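Baculoviral IAP repeat-containing protein 2 (Homo sapiens, PDB 3M1D) probably acts as an inhibitor of apoptosis in TNF-receptor signalling, its first BIR domain being a zinc-binding module that TRAF2 is thought to recruit. Local coordinates at residues K48-G53 with C76-N81; C52-D57 with K70-S75; Y19-A24 with F38-V43; V43-K48 with D57-G62; S10-R15 with S32-G37. All coordinates share one frame; numbering follows the deposited sequence.

Contacts 1 and 2 start from the same turn after strand 47-49 and share the zinc ligand Cys52: the first adds metal bonds and crossed phenylalanine rings against helix 77-83, the second is a surface contact of aliphatic tips and a tyrosine ring on the end of helix 65-72. Contacts 3 and 4, about 9 Å apart between centres and both partly buried, involve neighbouring strands, 38-40 and 47-49 respectively; one is aromatic, the other rests on an aspartate gripping backbone N-H groups. Contact 5 is the buried one, joining helices 9-17 and 30-35 through an arginine, and it meets contact 1 where Phe50 N probably hydrogen-bonds Gly37 O, 2.9 Å away.

Contact 1 (K48-G53 with C76-N81); sequences KCFCCG and CSFIQN. With ZN (zinc ion), chain C.
The zinc site of the BIR fold joins the turn after strand 47-49 to the start of helix 77-83. Cys49 SG (2.4 Å from ZN) and Cys52 SG come from segment 48-53, Cys76 SG from segment 76-81, and His69 is the fourth ligand. Cys49 and Cys52 form the CxxC pair, and their thiolates are probably further stabilised by N-H groups. Cys49 SG accepts from the backbone N of both Cys51 and Cys52, the former at 3.2 Å. Across the site Cys76, with SG anti to its backbone N (chi1 175°), is the N-cap of its helix, and the Ile79 N-H points almost straight at its sulfur, at 175°. Cys51 SG takes only a weak bond from Phe78 N, while Cys51 CB packs on Phe78 CB at 3.6 Å.

The aromatic part is a T-shaped stack. Phe50 turns its edge to one face of Phe78, with the planes at 79° and the ring centroids 4.9 Å apart. Phe50 takes the crowded first torsion, CG between backbone N and carbonyl carbon, and also meets Arg15 in a cation-pi contact. Phe50 CE2 sits 3.4 Å above the Phe78 ring plane, displaced toward the rim.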
# COMPACT_ATOMS: atom_id res chain seq x y z
N LYS A 48 -2.34 -0.82 5.04
CA LYS A 48 -1.56 -1.81 5.75
C LYS A 48 -0.96 -2.79 4.73
O LYS A 48 -1.64 -3.18 3.79
CB LYS A 48 -2.48 -2.52 6.75
CG LYS A 48 -1.82 -3.45 7.77
CD LYS A 48 -2.84 -3.84 8.85
CE LYS A 48 -2.38 -5.01 9.71
NZ LYS A 48 -3.53 -5.69 10.38
N CYS A 49 0.30 -3.16 4.91
CA CYS A 49 0.90 -4.15 4.00
C CYS A 49 0.35 -5.53 4.29
O CYS A 49 0.31 -5.97 5.44
CB CYS A 49 2.42 -4.17 4.12
SG CYS A 49 3.18 -5.42 3.04
N PHE A 50 -0.08 -6.22 3.24
CA PHE A 50 -0.61 -7.56 3.36
C PHE A 50 0.46 -8.55 3.82
O PHE A 50 0.15 -9.60 4.38
CB PHE A 50 -1.24 -8.03 2.03
CG PHE A 50 -0.23 -8.50 1.01
CD1 PHE A 50 -0.31 -9.78 0.48
CD2 PHE A 50 0.77 -7.65 0.55
CE1 PHE A 50 0.60 -10.22 -0.48
CE2 PHE A 50 1.67 -8.08 -0.41
CZ PHE A 50 1.59 -9.37 -0.91
N CYS A 51 1.73 -8.19 3.61
CA CYS A 51 2.83 -9.10 3.94
C CYS A 51 3.39 -8.90 5.33
O CYS A 51 3.56 -9.86 6.08
CB CYS A 51 3.96 -8.99 2.92
SG CYS A 51 5.37 -10.09 3.27
N CYS A 52 3.71 -7.65 5.68
CA CYS A 52 4.39 -7.38 6.95
C CYS A 52 3.55 -6.60 7.94
O CYS A 52 3.94 -6.44 9.09
CB CYS A 52 5.71 -6.65 6.71
SG CYS A 52 5.51 -4.90 6.11
N GLY A 53 2.39 -6.10 7.52
CA GLY A 53 1.54 -5.35 8.44
C GLY A 53 1.97 -3.91 8.71
O GLY A 53 1.41 -3.24 9.56
N CYS A 76 10.40 -6.88 4.97
CA CYS A 76 9.22 -7.42 4.29
C CYS A 76 9.63 -8.17 3.03
O CYS A 76 10.19 -7.57 2.11
CB CYS A 76 8.26 -6.28 3.92
SG CYS A 76 6.83 -6.80 2.95
N SER A 77 9.33 -9.46 2.98
CA SER A 77 9.67 -10.28 1.81
C SER A 77 9.02 -9.75 0.55
O SER A 77 9.61 -9.79 -0.53
CB SER A 77 9.25 -11.74 2.01
OG SER A 77 9.92 -12.32 3.10
N PHE A 78 7.78 -9.27 0.66
CA PHE A 78 7.11 -8.76 -0.53
C PHE A 78 7.87 -7.56 -1.10
O PHE A 78 8.26 -7.56 -2.27
CB PHE A 78 5.66 -8.38 -0.25
CG PHE A 78 5.01 -7.66 -1.40
CD1 PHE A 78 4.50 -8.36 -2.48
CD2 PHE A 78 4.94 -6.27 -1.41
CE1 PHE A 78 3.91 -7.69 -3.55
CE2 PHE A 78 4.36 -5.60 -2.48
CZ PHE A 78 3.85 -6.31 -3.55
N ILE A 79 8.08 -6.53 -0.28
CA ILE A 79 8.75 -5.33 -0.77
C ILE A 79 10.16 -5.65 -1.31
O ILE A 79 10.61 -5.01 -2.26
CB ILE A 79 8.79 -4.17 0.27
CG1 ILE A 79 8.85 -2.81 -0.45
CG2 ILE A 79 9.97 -4.31 1.22
CD1 ILE A 79 7.66 -2.55 -1.38
N GLN A 80 10.83 -6.65 -0.73
CA GLN A 80 12.16 -7.05 -1.22
C GLN A 80 12.07 -7.68 -2.61
O GLN A 80 12.91 -7.41 -3.47
CB GLN A 80 12.81 -8.06 -0.26
CG GLN A 80 13.37 -7.48 1.02
CD GLN A 80 13.84 -8.58 1.97
OE1 GLN A 80 14.36 -8.31 3.06
NE2 GLN A 80 13.65 -9.83 1.56
N ASN A 81 11.06 -8.51 -2.81
CA ASN A 81 10.91 -9.20 -4.09
C ASN A 81 10.34 -8.30 -5.17
O ASN A 81 10.62 -8.47 -6.36
CB ASN A 81 10.05 -10.45 -3.91
CG ASN A 81 10.75 -11.53 -3.10
OD1 ASN A 81 11.98 -11.57 -3.04
ND2 ASN A 81 9.97 -12.41 -2.48
ZN ZN C . 5.39 -5.17 3.80

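Contact 2 (C52-D57 with K70-S75); sequences CGLMLD and KQLYPS. With ZN (zinc ion), chain C.
Beside the zinc site of the BIR domain, the chain leaving the CxxC turn packs on the C-terminal end of helix 65-72, where Tyr73 is the first residue to depart from helical angles. Cys52 is the link to the metal. Its SG sits between backbone N and carbonyl carbon (chi1 69°), which lets the sulfur accept from Leu54 N at 3.5 Å, an N-H additional to its zinc bond. The same side chain meets Tyr73: Cys52 CB is 3.7 Å from Tyr73 CD2, and Cys52 SG stands 4.7 Å from the ring centroid. At 52° off the ring normal, this sulfur-aromatic contact is oblique.

The remainder is aliphatic, and no hydrogen bond crosses between the segments. Leu54, CG anti to its backbone N, crosses Leu72 at about a right angle, its CD1 lying 4.1 Å from Leu72 CB. Leu56 and Leu72 instead approach tip to tip, Leu56 CD2 meeting Leu72 CD1 at 3.5 Å.

Both leucines of segment 52-57 also touch Phe38 of strand 38-40, while Leu56 pairs through its backbone with Val47. Their side chains thus run from strand 55-56 and the residue just before it to helix 65-72, with Lys70 of that helix touching helix 77-83.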
# COMPACT_ATOMS: atom_id res chain seq x y z
N CYS A 52 3.71 -7.65 5.68
CA CYS A 52 4.39 -7.38 6.95
C CYS A 52 3.55 -6.60 7.94
O CYS A 52 3.94 -6.44 9.09
CB CYS A 52 5.71 -6.65 6.71
SG CYS A 52 5.51 -4.90 6.11
N GLY A 53 2.39 -6.10 7.52
CA GLY A 53 1.54 -5.35 8.44
C GLY A 53 1.97 -3.91 8.71
O GLY A 53 1.41 -3.24 9.56
N LEU A 54 2.98 -3.41 7.99
CA LEU A 54 3.34 -1.99 8.13
C LEU A 54 2.11 -1.11 7.86
O LEU A 54 1.40 -1.33 6.88
CB LEU A 54 4.47 -1.62 7.16
CG LEU A 54 4.87 -0.16 7.07
CD1 LEU A 54 5.61 0.29 8.33
CD2 LEU A 54 5.75 0.03 5.84
N MET A 55 1.88 -0.13 8.73
CA MET A 55 0.70 0.74 8.62
C MET A 55 1.10 2.19 8.36
O MET A 55 1.94 2.74 9.06
CB MET A 55 -0.14 0.65 9.90
CG MET A 55 -0.78 -0.72 10.10
SD MET A 55 -1.78 -0.80 11.59
CE MET A 55 -3.30 -0.11 10.97
N LEU A 56 0.46 2.79 7.35
CA LEU A 56 0.81 4.12 6.87
C LEU A 56 -0.44 4.95 6.61
O LEU A 56 -1.42 4.46 6.04
CB LEU A 56 1.63 4.00 5.58
CG LEU A 56 3.03 3.41 5.73
CD1 LEU A 56 3.71 3.23 4.38
CD2 LEU A 56 3.87 4.29 6.63
N ASP A 57 -0.42 6.20 7.03
CA ASP A 57 -1.53 7.11 6.74
C ASP A 57 -1.00 8.52 6.49
O ASP A 57 0.20 8.72 6.33
CB ASP A 57 -2.58 7.08 7.87
CG ASP A 57 -2.10 7.74 9.16
OD1 ASP A 57 -0.94 8.20 9.22
OD2 ASP A 57 -2.89 7.81 10.11
N LYS A 70 9.92 0.37 1.60
CA LYS A 70 11.32 -0.07 1.62
C LYS A 70 12.09 0.54 2.77
O LYS A 70 12.92 -0.13 3.38
CB LYS A 70 12.04 0.34 0.32
CG LYS A 70 11.91 -0.64 -0.82
CD LYS A 70 12.17 0.05 -2.17
CE LYS A 70 13.51 0.78 -2.21
NZ LYS A 70 13.92 1.17 -3.61
N GLN A 71 11.85 1.83 3.02
CA GLN A 71 12.58 2.60 4.02
C GLN A 71 12.20 2.22 5.44
O GLN A 71 13.05 2.16 6.33
CB GLN A 71 12.30 4.11 3.85
CG GLN A 71 13.20 4.81 2.85
CD GLN A 71 12.66 6.15 2.39
OE1 GLN A 71 13.13 6.70 1.39
NE2 GLN A 71 11.66 6.69 3.10
N LEU A 72 10.91 2.00 5.67
CA LEU A 72 10.43 1.81 7.02
C LEU A 72 10.54 0.37 7.46
O LEU A 72 10.92 0.10 8.61
CB LEU A 72 8.98 2.29 7.17
CG LEU A 72 8.82 3.79 6.98
CD1 LEU A 72 7.37 4.12 6.60
CD2 LEU A 72 9.23 4.53 8.23
N TYR A 73 10.21 -0.55 6.56
CA TYR A 73 10.24 -1.97 6.89
C TYR A 73 10.88 -2.83 5.79
O TYR A 73 10.18 -3.56 5.08
CB TYR A 73 8.85 -2.49 7.24
CG TYR A 73 8.91 -3.59 8.28
CD1 TYR A 73 9.17 -3.29 9.61
CD2 TYR A 73 8.78 -4.92 7.92
CE1 TYR A 73 9.26 -4.28 10.57
CE2 TYR A 73 8.87 -5.93 8.86
CZ TYR A 73 9.12 -5.60 10.18
OH TYR A 73 9.21 -6.60 11.12
N PRO A 74 12.21 -2.75 5.66
CA PRO A 74 12.98 -3.41 4.60
C PRO A 74 12.91 -4.94 4.67
O PRO A 74 13.18 -5.59 3.66
CB PRO A 74 14.43 -2.97 4.87
CG PRO A 74 14.38 -1.98 5.98
CD PRO A 74 13.07 -2.11 6.67
N SER A 75 12.55 -5.50 5.82
CA SER A 75 12.60 -6.96 5.99
C SER A 75 11.37 -7.67 5.41
O SER A 75 11.32 -8.90 5.35
CB SER A 75 12.81 -7.35 7.45
OG SER A 75 11.71 -6.99 8.26
ZN ZN C . 5.39 -5.17 3.80

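Contact 3 (Y19-A24 with F38-V43); sequences YSTFPA and FYYTGV
Tyr40 carries the tight part of this contact, its ring enclosed between the loop 19-24 and the turn that follows strand 38-40. With CG anti to the backbone N (chi1 176°), the ring is directed at the loop. Phe22 meets it edge-on: Phe22 CD1 stands 3.5 Å above the Tyr40 plane, over its centre, and the planes at 88° make a T-shaped stack. Over the opposite face lies Gly42 N, 3.2 Å above that plane. Tyr40 CB in turn sits above the Tyr19 ring, 4.0 Å from its centroid and 18° off the normal, a CH-pi contact.

Tyr19 reaches past this point to the strand, where its hydroxyl donates to Phe38 O. The bond between Tyr19 OH and Phe38 O is short, 2.6 Å, although the donor stands above the carbonyl plane. In the BIR fold this contact packs the loop between helices 9-17 and 30-35 against strand 38-40, and the rings of Tyr19 and Phe22 continue onto Leu33 of helix 30-35.

Toward solvent the fit is looser. Exposed Thr21 brings just OG1 to the Tyr40 edge, 3.4 Å from CE2, and Pro23 CD approaches Tyr40 OH obliquely; that hydroxyl hydrogen-bonds Asn44 O.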
# COMPACT_ATOMS: atom_id res chain seq x y z
N TYR A 19 -10.09 -0.54 -1.85
CA TYR A 19 -10.07 0.92 -1.94
C TYR A 19 -11.41 1.50 -2.39
O TYR A 19 -11.53 2.71 -2.58
CB TYR A 19 -8.90 1.40 -2.81
CG TYR A 19 -7.55 1.14 -2.15
CD1 TYR A 19 -6.95 2.10 -1.34
CD2 TYR A 19 -6.89 -0.08 -2.32
CE1 TYR A 19 -5.73 1.86 -0.73
CE2 TYR A 19 -5.67 -0.33 -1.71
CZ TYR A 19 -5.10 0.64 -0.92
OH TYR A 19 -3.88 0.39 -0.31
N SER A 20 -12.42 0.65 -2.52
CA SER A 20 -13.75 1.11 -2.95
C SER A 20 -14.28 2.26 -2.06
O SER A 20 -14.97 3.16 -2.55
CB SER A 20 -14.75 -0.05 -3.02
OG SER A 20 -14.90 -0.68 -1.75
N THR A 21 -13.92 2.22 -0.78
CA THR A 21 -14.34 3.25 0.18
C THR A 21 -13.25 4.27 0.50
O THR A 21 -13.44 5.12 1.37
CB THR A 21 -14.79 2.61 1.51
OG1 THR A 21 -13.81 1.66 1.94
CG2 THR A 21 -16.15 1.90 1.36
N PHE A 22 -12.10 4.17 -0.17
CA PHE A 22 -10.99 5.10 0.09
C PHE A 22 -11.50 6.54 -0.08
O PHE A 22 -12.26 6.82 -1.00
CB PHE A 22 -9.84 4.82 -0.88
CG PHE A 22 -8.48 5.28 -0.39
CD1 PHE A 22 -7.96 4.81 0.82
CD2 PHE A 22 -7.70 6.15 -1.14
CE1 PHE A 22 -6.71 5.22 1.27
CE2 PHE A 22 -6.45 6.56 -0.70
CZ PHE A 22 -5.95 6.09 0.50
N PRO A 23 -11.11 7.45 0.83
CA PRO A 23 -11.61 8.84 0.74
C PRO A 23 -11.13 9.54 -0.53
O PRO A 23 -10.02 9.33 -1.00
CB PRO A 23 -11.01 9.51 1.97
CG PRO A 23 -10.64 8.40 2.89
CD PRO A 23 -10.25 7.26 2.01
N ALA A 24 -11.99 10.41 -1.05
CA ALA A 24 -11.78 11.08 -2.34
C ALA A 24 -10.52 11.92 -2.49
O ALA A 24 -9.88 11.92 -3.54
CB ALA A 24 -12.99 11.93 -2.67
N PHE A 38 -0.09 -2.57 -0.23
CA PHE A 38 -0.97 -2.03 0.81
C PHE A 38 -2.45 -2.22 0.50
O PHE A 38 -2.88 -1.98 -0.61
CB PHE A 38 -0.69 -0.54 1.01
CG PHE A 38 0.68 -0.25 1.58
CD1 PHE A 38 0.96 -0.53 2.91
CD2 PHE A 38 1.67 0.31 0.80
CE1 PHE A 38 2.21 -0.27 3.45
CE2 PHE A 38 2.92 0.59 1.33
CZ PHE A 38 3.19 0.29 2.66
N TYR A 39 -3.22 -2.63 1.50
CA TYR A 39 -4.67 -2.61 1.37
C TYR A 39 -5.25 -1.55 2.32
O TYR A 39 -4.56 -1.08 3.24
CB TYR A 39 -5.29 -3.99 1.63
CG TYR A 39 -5.08 -4.52 3.04
CD1 TYR A 39 -5.91 -4.11 4.08
CD2 TYR A 39 -4.07 -5.42 3.32
CE1 TYR A 39 -5.73 -4.59 5.38
CE2 TYR A 39 -3.87 -5.90 4.61
CZ TYR A 39 -4.70 -5.49 5.63
OH TYR A 39 -4.51 -5.96 6.90
N TYR A 40 -6.50 -1.19 2.10
CA TYR A 40 -7.08 -0.08 2.83
C TYR A 40 -7.73 -0.63 4.09
O TYR A 40 -8.47 -1.59 4.00
CB TYR A 40 -8.13 0.63 1.97
CG TYR A 40 -8.86 1.74 2.69
CD1 TYR A 40 -8.19 2.59 3.56
CD2 TYR A 40 -10.22 1.94 2.49
CE1 TYR A 40 -8.86 3.61 4.22
CE2 TYR A 40 -10.89 2.95 3.13
CZ TYR A 40 -10.21 3.78 3.99
OH TYR A 40 -10.89 4.79 4.61
N THR A 41 -7.45 -0.02 5.23
CA THR A 41 -7.98 -0.48 6.51
C THR A 41 -9.43 -0.08 6.75
O THR A 41 -10.09 -0.65 7.62
CB THR A 41 -7.18 0.08 7.69
OG1 THR A 41 -7.31 1.51 7.71
CG2 THR A 41 -5.71 -0.34 7.59
N GLY A 42 -9.91 0.91 6.00
CA GLY A 42 -11.27 1.41 6.18
C GLY A 42 -11.30 2.59 7.13
O GLY A 42 -12.35 3.13 7.44
N VAL A 43 -10.12 2.97 7.61
CA VAL A 43 -9.99 4.10 8.52
C VAL A 43 -9.15 5.23 7.90
O VAL A 43 -8.02 5.01 7.48
CB VAL A 43 -9.35 3.67 9.86
CG1 VAL A 43 -8.98 4.88 10.72
CG2 VAL A 43 -10.32 2.75 10.63

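Contact 4 (V43-K48 with D57-G62); sequences VNDKVK and DNWKLG
Lys46 CA lies 4.1 Å from Asp57 CA, where a type II' beta turn from Val43 to Lys46 brings the backbone up to segment 57-62. The turn, closed by Lys46 N bonding Val43 O, leads into strand 47-49 and, with the loop after strand 55-56, lies at one end of the BIR sheet. Asp45 does most of the gripping. Its CG sits in the crowded position between backbone N and carbonyl carbon (chi1 65°), and the carboxylate spans two successive N-H groups. Asp45 OD1 uses its syn lone pair for Asn58 N at 2.9 Å, while Asp45 OD2 takes Trp59 N at the same length from above the carboxylate plane, with an N-H...O angle of 158°. A water also donates to Asp45 OD2 and to Trp59 O, so Asp45 OD2 has two donors, Trp59 N and the water. The two bonds hold the backbone at Asn58, whose phi is positive.

Another water bridges Asn44 ND2 and Asp57 OD2. The carboxylates stay apart, Asp45 OD1 being 4.7 Å from Asp57 OD2, but Asp57 CB lies 3.3 Å from Asp45 OD1 and 3.7 Å from Lys46 CB. Val47 CG2 meets the indole at its edge, 3.6 Å from Trp59 CZ2.

Strand 47-49 carries Val47 against Phe38 of strand 38-40. The indole touches Val26 and Val28 and reaches Leu33 of helix 30-35, and Lys68 of helix 65-72 makes a cation-pi contact with it.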
# COMPACT_ATOMS: atom_id res chain seq x y z
N VAL A 43 -10.12 2.97 7.61
CA VAL A 43 -9.99 4.10 8.52
C VAL A 43 -9.15 5.23 7.90
O VAL A 43 -8.02 5.01 7.48
CB VAL A 43 -9.35 3.67 9.86
CG1 VAL A 43 -8.98 4.88 10.72
CG2 VAL A 43 -10.32 2.75 10.63
N ASN A 44 -9.73 6.42 7.84
CA ASN A 44 -9.02 7.58 7.28
C ASN A 44 -8.38 7.21 5.93
O ASN A 44 -9.05 6.68 5.05
CB ASN A 44 -7.97 8.11 8.28
CG ASN A 44 -8.61 8.56 9.61
OD1 ASN A 44 -9.78 8.92 9.65
ND2 ASN A 44 -7.84 8.53 10.70
N ASP A 45 -7.09 7.49 5.78
CA ASP A 45 -6.36 7.06 4.59
C ASP A 45 -5.28 6.05 4.98
O ASP A 45 -4.25 5.93 4.31
CB ASP A 45 -5.75 8.26 3.85
CG ASP A 45 -4.68 8.98 4.67
OD1 ASP A 45 -4.62 8.80 5.90
OD2 ASP A 45 -3.90 9.74 4.06
N LYS A 46 -5.53 5.31 6.05
CA LYS A 46 -4.57 4.37 6.60
C LYS A 46 -4.60 3.05 5.87
O LYS A 46 -5.65 2.45 5.70
CB LYS A 46 -4.83 4.14 8.09
CG LYS A 46 -3.76 3.27 8.76
CD LYS A 46 -3.91 3.25 10.27
CE LYS A 46 -5.23 2.61 10.67
NZ LYS A 46 -5.34 2.53 12.15
N VAL A 47 -3.43 2.61 5.44
CA VAL A 47 -3.31 1.39 4.68
C VAL A 47 -2.31 0.47 5.39
O VAL A 47 -1.53 0.91 6.22
CB VAL A 47 -2.85 1.70 3.24
CG1 VAL A 47 -3.84 2.64 2.57
CG2 VAL A 47 -1.47 2.35 3.27
N LYS A 48 -2.34 -0.82 5.04
CA LYS A 48 -1.56 -1.81 5.75
C LYS A 48 -0.96 -2.79 4.73
O LYS A 48 -1.64 -3.18 3.79
CB LYS A 48 -2.48 -2.52 6.75
CG LYS A 48 -1.82 -3.45 7.77
CD LYS A 48 -2.84 -3.84 8.85
CE LYS A 48 -2.38 -5.01 9.71
NZ LYS A 48 -3.53 -5.69 10.38
N ASP A 57 -0.42 6.20 7.03
CA ASP A 57 -1.53 7.11 6.74
C ASP A 57 -1.00 8.52 6.49
O ASP A 57 0.20 8.72 6.33
CB ASP A 57 -2.58 7.08 7.87
CG ASP A 57 -2.10 7.74 9.16
OD1 ASP A 57 -0.94 8.20 9.22
OD2 ASP A 57 -2.89 7.81 10.11
N ASN A 58 -1.91 9.49 6.47
CA ASN A 58 -1.55 10.88 6.21
C ASN A 58 -0.66 10.99 4.97
O ASN A 58 0.42 11.57 5.03
CB ASN A 58 -0.84 11.47 7.43
CG ASN A 58 -0.77 12.99 7.37
OD1 ASN A 58 -1.57 13.64 6.70
ND2 ASN A 58 0.20 13.57 8.08
N TRP A 59 -1.13 10.41 3.86
CA TRP A 59 -0.42 10.43 2.59
C TRP A 59 -0.34 11.84 2.01
O TRP A 59 -1.34 12.57 2.02
CB TRP A 59 -1.12 9.48 1.60
CG TRP A 59 -0.95 8.04 1.99
CD1 TRP A 59 -1.83 7.28 2.72
CD2 TRP A 59 0.19 7.22 1.73
NE1 TRP A 59 -1.30 6.02 2.91
CE2 TRP A 59 -0.07 5.95 2.32
CE3 TRP A 59 1.40 7.41 1.06
CZ2 TRP A 59 0.84 4.90 2.24
CZ3 TRP A 59 2.30 6.37 0.99
CH2 TRP A 59 2.01 5.13 1.57
N LYS A 60 0.84 12.21 1.54
CA LYS A 60 1.09 13.55 0.99
C LYS A 60 1.35 13.48 -0.51
O LYS A 60 1.82 12.47 -1.02
CB LYS A 60 2.30 14.20 1.66
CG LYS A 60 2.21 14.35 3.16
CD LYS A 60 1.03 15.21 3.56
CE LYS A 60 1.17 15.70 5.00
NZ LYS A 60 -0.13 16.21 5.54
N LEU A 61 1.05 14.57 -1.20
CA LEU A 61 1.34 14.66 -2.63
C LEU A 61 2.79 14.27 -2.90
O LEU A 61 3.71 14.79 -2.27
CB LEU A 61 1.08 16.08 -3.11
CG LEU A 61 1.20 16.37 -4.60
CD1 LEU A 61 0.29 15.46 -5.39
CD2 LEU A 61 0.85 17.84 -4.84
N GLY A 62 3.00 13.34 -3.84
CA GLY A 62 4.34 12.95 -4.23
C GLY A 62 4.92 11.81 -3.41
O GLY A 62 6.01 11.32 -3.71
O HOH W 1 -5.52 7.11 10.67
O HOH W 2 -3.92 12.02 2.71

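Contact 5 (S10-R15 with S32-G37); sequences SCELYR and SLARAG
Ala34 O is the focus of the contact, held side-on by two nitrogens of Arg15. Arg15 NE donates at 2.7 Å to Ala34 O, on a lone pair in the carbonyl plane, and Arg15 NH2 adds a second bond to Ala34 O at 3.0 Å with a more bent N-H...O angle of 136°. The oxygen lies close to the guanidinium plane, so both donors address it edge-on. Gly37 N is a third donor, so the buried carbonyl is well satisfied.

A bend at chi3 (-75°) turns the guanidinium toward Ala34, and Arg15 CD rests 3.3 Å from Gly37 O. Arg15 CB meets Ala34 CB at 3.9 Å, in the residue pair whose CA atoms are closest across the two segments. Farther out, Glu12 reaches Arg35 in a long salt bridge, OE2 to NE 3.9 Å, whose geometry is uncertain. A water lies between Glu12 OE1 and Arg35 O.

Glu12 CA lies 3.4 Å above one face of the Arg15 guanidinium, and Arg15 NH2 also salt-bridges Asp8 OD2. Ala36 O accepts from ND1 of the zinc ligand His69. Positive phi at Gly37, with backbone bonds back into the last turn, closes helix 30-35 in a Schellman motif, which leads into strand 38-40 of the BIR fold.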
# COMPACT_ATOMS: atom_id res chain seq x y z
N SER A 10 -3.83 -12.54 -7.85
CA SER A 10 -5.13 -12.18 -7.31
C SER A 10 -4.97 -11.28 -6.10
O SER A 10 -5.87 -10.48 -5.80
CB SER A 10 -5.95 -13.44 -6.93
OG SER A 10 -5.54 -13.97 -5.67
N CYS A 11 -3.84 -11.40 -5.39
CA CYS A 11 -3.64 -10.64 -4.15
C CYS A 11 -3.65 -9.14 -4.41
O CYS A 11 -4.31 -8.40 -3.69
CB CYS A 11 -2.35 -11.05 -3.42
SG CYS A 11 -2.09 -12.83 -3.26
N GLU A 12 -2.90 -8.69 -5.42
CA GLU A 12 -2.90 -7.26 -5.74
C GLU A 12 -4.28 -6.78 -6.13
O GLU A 12 -4.68 -5.64 -5.81
CB GLU A 12 -1.92 -6.93 -6.86
CG GLU A 12 -1.82 -5.42 -7.08
CD GLU A 12 -0.95 -5.05 -8.27
OE1 GLU A 12 -0.11 -5.87 -8.67
OE2 GLU A 12 -1.10 -3.93 -8.79
N LEU A 13 -5.01 -7.65 -6.82
CA LEU A 13 -6.37 -7.33 -7.27
C LEU A 13 -7.30 -7.22 -6.08
O LEU A 13 -8.11 -6.30 -6.01
CB LEU A 13 -6.88 -8.35 -8.30
CG LEU A 13 -6.15 -8.27 -9.65
CD1 LEU A 13 -6.46 -9.45 -10.53
CD2 LEU A 13 -6.46 -6.96 -10.37
N TYR A 14 -7.18 -8.15 -5.13
CA TYR A 14 -7.92 -8.02 -3.89
C TYR A 14 -7.59 -6.71 -3.20
O TYR A 14 -8.49 -5.99 -2.77
CB TYR A 14 -7.66 -9.19 -2.91
CG TYR A 14 -8.14 -8.82 -1.52
CD1 TYR A 14 -9.50 -8.71 -1.24
CD2 TYR A 14 -7.23 -8.50 -0.51
CE1 TYR A 14 -9.94 -8.32 0.02
CE2 TYR A 14 -7.68 -8.12 0.76
CZ TYR A 14 -9.03 -8.04 1.01
OH TYR A 14 -9.47 -7.67 2.26
N ARG A 15 -6.30 -6.39 -3.07
CA ARG A 15 -5.94 -5.14 -2.42
C ARG A 15 -6.64 -3.95 -3.08
O ARG A 15 -7.20 -3.10 -2.40
CB ARG A 15 -4.42 -4.92 -2.38
CG ARG A 15 -3.68 -6.04 -1.66
CD ARG A 15 -2.29 -5.61 -1.24
NE ARG A 15 -1.37 -5.55 -2.37
CZ ARG A 15 -0.84 -6.63 -2.94
NH1 ARG A 15 -1.16 -7.85 -2.52
NH2 ARG A 15 0.01 -6.48 -3.95
N SER A 32 -1.28 2.56 -7.00
CA SER A 32 0.10 2.57 -6.53
C SER A 32 0.18 2.00 -5.11
O SER A 32 1.10 1.25 -4.79
CB SER A 32 0.71 3.97 -6.59
OG SER A 32 0.17 4.81 -5.59
N LEU A 33 -0.79 2.33 -4.28
CA LEU A 33 -0.83 1.79 -2.94
C LEU A 33 -0.91 0.27 -2.98
O LEU A 33 -0.11 -0.42 -2.34
CB LEU A 33 -2.00 2.38 -2.15
CG LEU A 33 -1.74 3.83 -1.78
CD1 LEU A 33 -3.01 4.51 -1.29
CD2 LEU A 33 -0.63 3.91 -0.71
N ALA A 34 -1.87 -0.25 -3.75
CA ALA A 34 -2.11 -1.68 -3.85
C ALA A 34 -0.90 -2.42 -4.44
O ALA A 34 -0.55 -3.52 -4.00
CB ALA A 34 -3.37 -1.96 -4.68
N ARG A 35 -0.28 -1.80 -5.44
CA ARG A 35 0.93 -2.36 -6.05
C ARG A 35 2.07 -2.43 -5.04
O ARG A 35 2.90 -3.33 -5.12
CB ARG A 35 1.37 -1.54 -7.27
CG ARG A 35 0.39 -1.58 -8.42
CD ARG A 35 0.86 -0.73 -9.60
NE ARG A 35 -0.19 -0.55 -10.60
CZ ARG A 35 -0.11 0.27 -11.64
NH1 ARG A 35 0.99 1.00 -11.83
NH2 ARG A 35 -1.12 0.37 -12.49
N ALA A 36 2.12 -1.47 -4.12
CA ALA A 36 3.17 -1.47 -3.10
C ALA A 36 2.88 -2.44 -1.95
O ALA A 36 3.63 -2.50 -0.98
CB ALA A 36 3.42 -0.06 -2.57
N GLY A 37 1.79 -3.19 -2.08
CA GLY A 37 1.44 -4.23 -1.11
C GLY A 37 0.42 -3.79 -0.09
O GLY A 37 0.09 -4.54 0.83
O HOH W 3 2.59 -5.51 -7.06